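Argininosuccinate lyase from Chelativorans sp. probably catalyses the cleavage of 2-(N(omega)-L-arginino)succinate to fumarate and L-arginine, and is also known as EDDS lyase. One contact in two of its structures: PDB 6RX8 (chain A, 1.92 Å), residues V269-A274 and Q285-M290, and PDB 6G3D (chain B, 2.22 Å), residues V269-A274 and Q285-D290. Structure 2 is superposed on structure 1 by the backbone atoms of these residues (RMSD 0.15 Å); each is numbered along its deposited sequence.

Structure 1 (6RX8); sequences VAELDA and QKKNPM. Engineered in segment 285-290: M290 (natural residue Asp). It carries 1 engineered substitution outside these segments. With FUM (fumaric acid), chain C; FUM (fumaric acid), chain D.
K287 reaches across to segment 269-274 and ends between two acceptors. Its NZ forms a salt bridge with E271 OE1 at 2.6 Å, on the anti lone pair of that oxygen. The same NZ bonds L272 O at 2.8 Å, with a C=O...N angle of 168°. CG of K287 is anti to the backbone N (chi1 -173°) and the chain runs on extended, which carries the ammonium to both oxygens. The apolar part of the contact is L272 CD1 on P289 CB at 3.8 Å. The contact joins strand 270-271 to the loop leading into helix 290-301, with P289 at the N-cap position.

The loop's other face belongs to the ligand site. K286 NZ bonds N288 OD1 at 2.8 Å and one fumarate's OXT at 2.7 Å. N288 ND2 bonds that OXT too. T158 of the second subunit also bonds K286 NZ. The engineered M290, its chain bent at chi2 and chi3, lies against the second fumarate, with CE 3.5 Å from C6. Y26 and R294 bond that fumarate.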
loop_
_atom_site.group_PDB
_atom_site.type_symbol
_atom_site.label_atom_id
_atom_site.label_comp_id
_atom_site.label_asym_id
_atom_site.label_seq_id
_atom_site.Cartn_x
_atom_site.Cartn_y
_atom_site.Cartn_z
ATOM N N VAL A 269 -22.115 5.582 -26.132
ATOM C CA VAL A 269 -23.418 5.219 -25.583
ATOM C C VAL A 269 -23.879 6.156 -24.479
ATOM O O VAL A 269 -25.032 6.049 -24.036
ATOM C CB VAL A 269 -23.433 3.763 -25.069
ATOM C CG1 VAL A 269 -23.382 2.819 -26.269
ATOM C CG2 VAL A 269 -22.292 3.524 -24.103
ATOM N N ALA A 270 -23.034 7.071 -24.026
ATOM C CA ALA A 270 -23.454 8.085 -23.075
ATOM C C ALA A 270 -22.557 9.290 -23.275
ATOM O O ALA A 270 -21.433 9.175 -23.769
ATOM C CB ALA A 270 -23.380 7.607 -21.623
ATOM N N GLU A 271 -23.068 10.448 -22.889
ATOM C CA GLU A 271 -22.317 11.690 -22.990
ATOM C C GLU A 271 -22.431 12.414 -21.660
ATOM O O GLU A 271 -23.518 12.499 -21.080
ATOM C CB GLU A 271 -22.821 12.574 -24.136
ATOM C CG GLU A 271 -21.822 13.644 -24.571
ATOM C CD GLU A 271 -22.339 14.508 -25.711
ATOM O OE1 GLU A 271 -22.064 15.726 -25.712
ATOM O OE2 GLU A 271 -23.026 13.967 -26.604
ATOM N N LEU A 272 -21.303 12.907 -21.176
ATOM C CA LEU A 272 -21.305 13.724 -19.979
ATOM C C LEU A 272 -22.013 15.035 -20.258
ATOM O O LEU A 272 -21.895 15.600 -21.350
ATOM C CB LEU A 272 -19.884 14.017 -19.533
ATOM C CG LEU A 272 -19.122 12.837 -18.966
ATOM C CD1 LEU A 272 -17.673 13.209 -18.794
ATOM C CD2 LEU A 272 -19.744 12.422 -17.640
ATOM N N ASP A 273 -22.743 15.527 -19.265
ATOM C CA ASP A 273 -23.219 16.894 -19.344
ATOM C C ASP A 273 -22.029 17.824 -19.545
ATOM O O ASP A 273 -20.960 17.630 -18.957
ATOM C CB ASP A 273 -23.980 17.288 -18.086
ATOM C CG ASP A 273 -24.751 18.565 -18.281
ATOM O OD1 ASP A 273 -25.868 18.504 -18.839
ATOM O OD2 ASP A 273 -24.215 19.633 -17.935
ATOM N N ALA A 274 -22.222 18.840 -20.388
ATOM C CA ALA A 274 -21.165 19.807 -20.661
ATOM C C ALA A 274 -20.561 20.339 -19.371
ATOM O O ALA A 274 -19.355 20.605 -19.296
ATOM C CB ALA A 274 -21.716 20.957 -21.500
ATOM N N GLN A 285 -11.263 19.463 -30.581
ATOM C CA GLN A 285 -12.351 18.493 -30.603
ATOM C C GLN A 285 -12.632 17.862 -29.243
ATOM O O GLN A 285 -13.655 17.178 -29.110
ATOM C CB GLN A 285 -12.068 17.381 -31.630
ATOM C CG GLN A 285 -11.200 16.224 -31.134
ATOM C CD GLN A 285 -9.698 16.509 -31.152
ATOM O OE1 GLN A 285 -9.260 17.605 -31.503
ATOM N NE2 GLN A 285 -8.901 15.505 -30.780
ATOM N N LYS A 286 -11.773 18.071 -28.242
ATOM C CA LYS A 286 -11.870 17.315 -26.999
ATOM C C LYS A 286 -13.071 17.736 -26.156
ATOM O O LYS A 286 -13.305 18.925 -25.908
ATOM C CB LYS A 286 -10.599 17.472 -26.162
ATOM C CG LYS A 286 -9.419 16.643 -26.626
ATOM C CD LYS A 286 -9.782 15.170 -26.761
ATOM C CE LYS A 286 -8.602 14.272 -26.450
ATOM N NZ LYS A 286 -8.288 14.272 -24.987
ATOM N N LYS A 287 -13.840 16.743 -25.732
ATOM C CA LYS A 287 -14.803 16.866 -24.640
ATOM C C LYS A 287 -14.273 15.882 -23.595
ATOM O O LYS A 287 -14.567 14.684 -23.656
ATOM C CB LYS A 287 -16.212 16.557 -25.069
ATOM C CG LYS A 287 -17.243 16.858 -23.981
ATOM C CD LYS A 287 -18.676 16.600 -24.436
ATOM C CE LYS A 287 -19.642 16.608 -23.254
ATOM N NZ LYS A 287 -21.043 16.939 -23.668
ATOM N N ASN A 288 -13.467 16.388 -22.658
ATOM C CA ASN A 288 -12.673 15.512 -21.804
ATOM C C ASN A 288 -13.442 15.142 -20.548
ATOM O O ASN A 288 -14.075 16.005 -19.933
ATOM C CB ASN A 288 -11.369 16.185 -21.409
ATOM C CG ASN A 288 -10.346 16.144 -22.511
ATOM O OD1 ASN A 288 -10.331 15.218 -23.326
ATOM N ND2 ASN A 288 -9.484 17.150 -22.552
ATOM N N PRO A 289 -13.387 13.857 -20.169
ATOM C CA PRO A 289 -14.078 13.369 -18.970
ATOM C C PRO A 289 -13.334 13.742 -17.692
ATOM O O PRO A 289 -13.028 12.887 -16.855
ATOM C CB PRO A 289 -14.115 11.853 -19.195
ATOM C CG PRO A 289 -12.865 11.593 -19.950
ATOM C CD PRO A 289 -12.705 12.757 -20.885
ATOM N N MET A 290 -13.039 15.037 -17.549
ATOM C CA MET A 290 -12.157 15.502 -16.491
ATOM C C MET A 290 -12.778 15.305 -15.119
ATOM O O MET A 290 -12.062 15.015 -14.160
ATOM C CB MET A 290 -11.808 16.968 -16.734
ATOM C CG MET A 290 -10.850 17.559 -15.732
ATOM S SD MET A 290 -9.277 16.704 -15.653
ATOM C CE MET A 290 -8.555 17.124 -17.233
HETATM O OXT FUM C . -7.096 16.451 -24.042
HETATM C C FUM C . -5.932 16.689 -23.661
HETATM O O FUM C . -5.031 15.813 -23.697
HETATM C C4 FUM C . -5.665 18.064 -23.181
HETATM C C5 FUM C . -4.701 18.778 -23.764
HETATM C C6 FUM C . -4.385 20.169 -23.346
HETATM O O7 FUM C . -3.372 20.742 -23.811
HETATM O O8 FUM C . -5.151 20.744 -22.541
HETATM O OXT FUM D . -4.416 20.710 -17.072
HETATM C C FUM D . -5.207 20.082 -17.812
HETATM O O FUM D . -4.821 19.361 -18.754
HETATM C C4 FUM D . -6.662 20.154 -17.600
HETATM C C5 FUM D . -7.169 20.414 -16.409
HETATM C C6 FUM D . -8.630 20.471 -16.214
HETATM O O7 FUM D . -8.964 20.339 -15.027
HETATM O O8 FUM D . -9.462 20.622 -17.152
#

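Structure 2 (6G3D); sequences VAELDA and QKKNPD.
E271 and L272 together receive the end of K287. The salt bridge runs from K287 NZ to E271 OE1 at 2.8 Å and uses the anti lone pair of that oxygen. The second bond of NZ goes to L272 O at 2.9 Å, with a C=O...N angle of 162°. K287 has its CG anti to the backbone N (chi1 174°), and its extended chain spans the distance between the segments. The apolar part of the contact is L272 CD1 on P289 CB at 3.8 Å. P289 holds the N-cap position of the helix that follows.

On the loop's other face, K286 NZ bonds N288 OD1 at 2.9 Å. T158 of the second subunit also bonds K286 NZ. Both K286 and N288 are fumarate- and succinate-binding residues of this protein. D290 begins the helix. With CG beside the backbone N (chi1 -69°), its OD1 is hydrogen-bonded to NE2 of Q159 of the second subunit, so this carboxylate takes part in the contact between subunits.

How the two compare
The backbones coincide within the error, and E271(A), L272(A), K286(A), K287(A) and N288(A) and their counterparts in B keep their places. Both structures have the salt bridge of K287(A) or K287(B) to E271(A) or E271(B), the lysine's bond to L272(A) O or L272(B) O, and the bond from K286(A) or K286(B) NZ to N288(A) or N288(B) OD1.

The exchange is M290(A), engineered, against D290(B). The CB atoms coincide, and each stays near the carbonyl oxygen of N288(A) or N288(B). Beyond CB the chains part, with chi1 -178° in M290(A) and -69° in D290(B). CG, SD and CE of M290(A) have no counterpart in D290(B). CG, OD1 and OD2 of D290(B) have none in M290(A). A short carboxylate is thus replaced by a longer, uncharged thioether, which may ease the approach of a carboxylate ligand.

Two fumarates are present in structure 1; structure 2 has no ligand modelled at either place. One touches K286(A) and N288(A). The other touches M290(A), with CG 3.4 Å from O7.

Structure 2 (6G3D)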
loop_
_atom_site.group_PDB
_atom_site.type_symbol
_atom_site.label_atom_id
_atom_site.label_comp_id
_atom_site.label_asym_id
_atom_site.label_seq_id
_atom_site.Cartn_x
_atom_site.Cartn_y
_atom_site.Cartn_z
ATOM N N VAL B 269 -22.234 5.512 -26.218
ATOM C CA VAL B 269 -23.542 5.194 -25.653
ATOM C C VAL B 269 -23.954 6.159 -24.551
ATOM O O VAL B 269 -25.104 6.111 -24.096
ATOM C CB VAL B 269 -23.590 3.748 -25.122
ATOM C CG1 VAL B 269 -23.513 2.771 -26.276
ATOM C CG2 VAL B 269 -22.467 3.504 -24.131
ATOM N N ALA B 270 -23.056 7.034 -24.106
ATOM C CA ALA B 270 -23.402 8.051 -23.128
ATOM C C ALA B 270 -22.534 9.271 -23.382
ATOM O O ALA B 270 -21.451 9.173 -23.964
ATOM C CB ALA B 270 -23.219 7.552 -21.688
ATOM N N GLU B 271 -23.022 10.425 -22.941
ATOM C CA GLU B 271 -22.282 11.672 -23.065
ATOM C C GLU B 271 -22.390 12.436 -21.756
ATOM O O GLU B 271 -23.490 12.599 -21.219
ATOM C CB GLU B 271 -22.808 12.522 -24.231
ATOM C CG GLU B 271 -22.156 13.893 -24.356
ATOM C CD GLU B 271 -22.554 14.605 -25.635
ATOM O OE1 GLU B 271 -22.144 15.769 -25.830
ATOM O OE2 GLU B 271 -23.278 13.995 -26.447
ATOM N N LEU B 272 -21.250 12.885 -21.239
ATOM C CA LEU B 272 -21.252 13.697 -20.032
ATOM C C LEU B 272 -21.965 15.015 -20.294
ATOM O O LEU B 272 -21.908 15.559 -21.400
ATOM C CB LEU B 272 -19.822 13.957 -19.555
ATOM C CG LEU B 272 -19.063 12.777 -18.948
ATOM C CD1 LEU B 272 -17.628 13.167 -18.604
ATOM C CD2 LEU B 272 -19.792 12.251 -17.720
ATOM N N ASP B 273 -22.665 15.516 -19.279
ATOM C CA ASP B 273 -23.209 16.862 -19.366
ATOM C C ASP B 273 -22.068 17.861 -19.509
ATOM O O ASP B 273 -20.988 17.679 -18.938
ATOM C CB ASP B 273 -24.049 17.189 -18.130
ATOM C CG ASP B 273 -24.789 18.510 -18.261
ATOM O OD1 ASP B 273 -25.915 18.519 -18.803
ATOM O OD2 ASP B 273 -24.237 19.545 -17.831
ATOM N N ALA B 274 -22.311 18.914 -20.292
ATOM C CA ALA B 274 -21.305 19.936 -20.564
ATOM C C ALA B 274 -20.701 20.472 -19.273
ATOM O O ALA B 274 -19.498 20.745 -19.209
ATOM C CB ALA B 274 -21.913 21.080 -21.380
ATOM N N GLN B 285 -11.378 19.452 -30.587
ATOM C CA GLN B 285 -12.458 18.475 -30.628
ATOM C C GLN B 285 -12.672 17.762 -29.301
ATOM O O GLN B 285 -13.644 17.010 -29.174
ATOM C CB GLN B 285 -12.204 17.441 -31.732
ATOM C CG GLN B 285 -11.311 16.257 -31.345
ATOM C CD GLN B 285 -9.839 16.615 -31.229
ATOM O OE1 GLN B 285 -9.431 17.728 -31.556
ATOM N NE2 GLN B 285 -9.031 15.658 -30.785
ATOM N N LYS B 286 -11.809 17.986 -28.313
ATOM C CA LYS B 286 -11.907 17.263 -27.052
ATOM C C LYS B 286 -13.131 17.693 -26.254
ATOM O O LYS B 286 -13.401 18.886 -26.094
ATOM C CB LYS B 286 -10.645 17.473 -26.213
ATOM C CG LYS B 286 -9.453 16.627 -26.630
ATOM C CD LYS B 286 -9.863 15.175 -26.839
ATOM C CE LYS B 286 -8.703 14.222 -26.590
ATOM N NZ LYS B 286 -8.254 14.236 -25.167
ATOM N N LYS B 287 -13.875 16.705 -25.770
ATOM C CA LYS B 287 -14.804 16.858 -24.655
ATOM C C LYS B 287 -14.307 15.863 -23.611
ATOM O O LYS B 287 -14.616 14.670 -23.682
ATOM C CB LYS B 287 -16.249 16.596 -25.076
ATOM C CG LYS B 287 -17.232 16.606 -23.920
ATOM C CD LYS B 287 -18.662 16.823 -24.395
ATOM C CE LYS B 287 -19.634 16.821 -23.225
ATOM N NZ LYS B 287 -21.014 17.188 -23.640
ATOM N N ASN B 288 -13.488 16.361 -22.641
ATOM C CA ASN B 288 -12.697 15.483 -21.791
ATOM C C ASN B 288 -13.420 15.157 -20.490
ATOM O O ASN B 288 -14.067 16.030 -19.898
ATOM C CB ASN B 288 -11.348 16.127 -21.472
ATOM C CG ASN B 288 -10.395 16.086 -22.651
ATOM O OD1 ASN B 288 -10.371 15.116 -23.407
ATOM N ND2 ASN B 288 -9.613 17.147 -22.821
ATOM N N PRO B 289 -13.303 13.847 -20.011
ATOM C CA PRO B 289 -13.939 13.420 -18.752
ATOM C C PRO B 289 -13.118 13.805 -17.525
ATOM O O PRO B 289 -12.728 12.963 -16.712
ATOM C CB PRO B 289 -14.036 11.902 -18.942
ATOM C CG PRO B 289 -12.816 11.576 -19.742
ATOM C CD PRO B 289 -12.624 12.730 -20.692
ATOM N N ASP B 290 -12.844 15.106 -17.395
ATOM C CA ASP B 290 -12.042 15.590 -16.277
ATOM C C ASP B 290 -12.703 15.268 -14.944
ATOM O O ASP B 290 -12.018 14.952 -13.964
ATOM C CB ASP B 290 -11.811 17.095 -16.408
ATOM C CG ASP B 290 -10.891 17.444 -17.560
ATOM O OD1 ASP B 290 -9.922 16.690 -17.797
ATOM O OD2 ASP B 290 -11.135 18.472 -18.223
#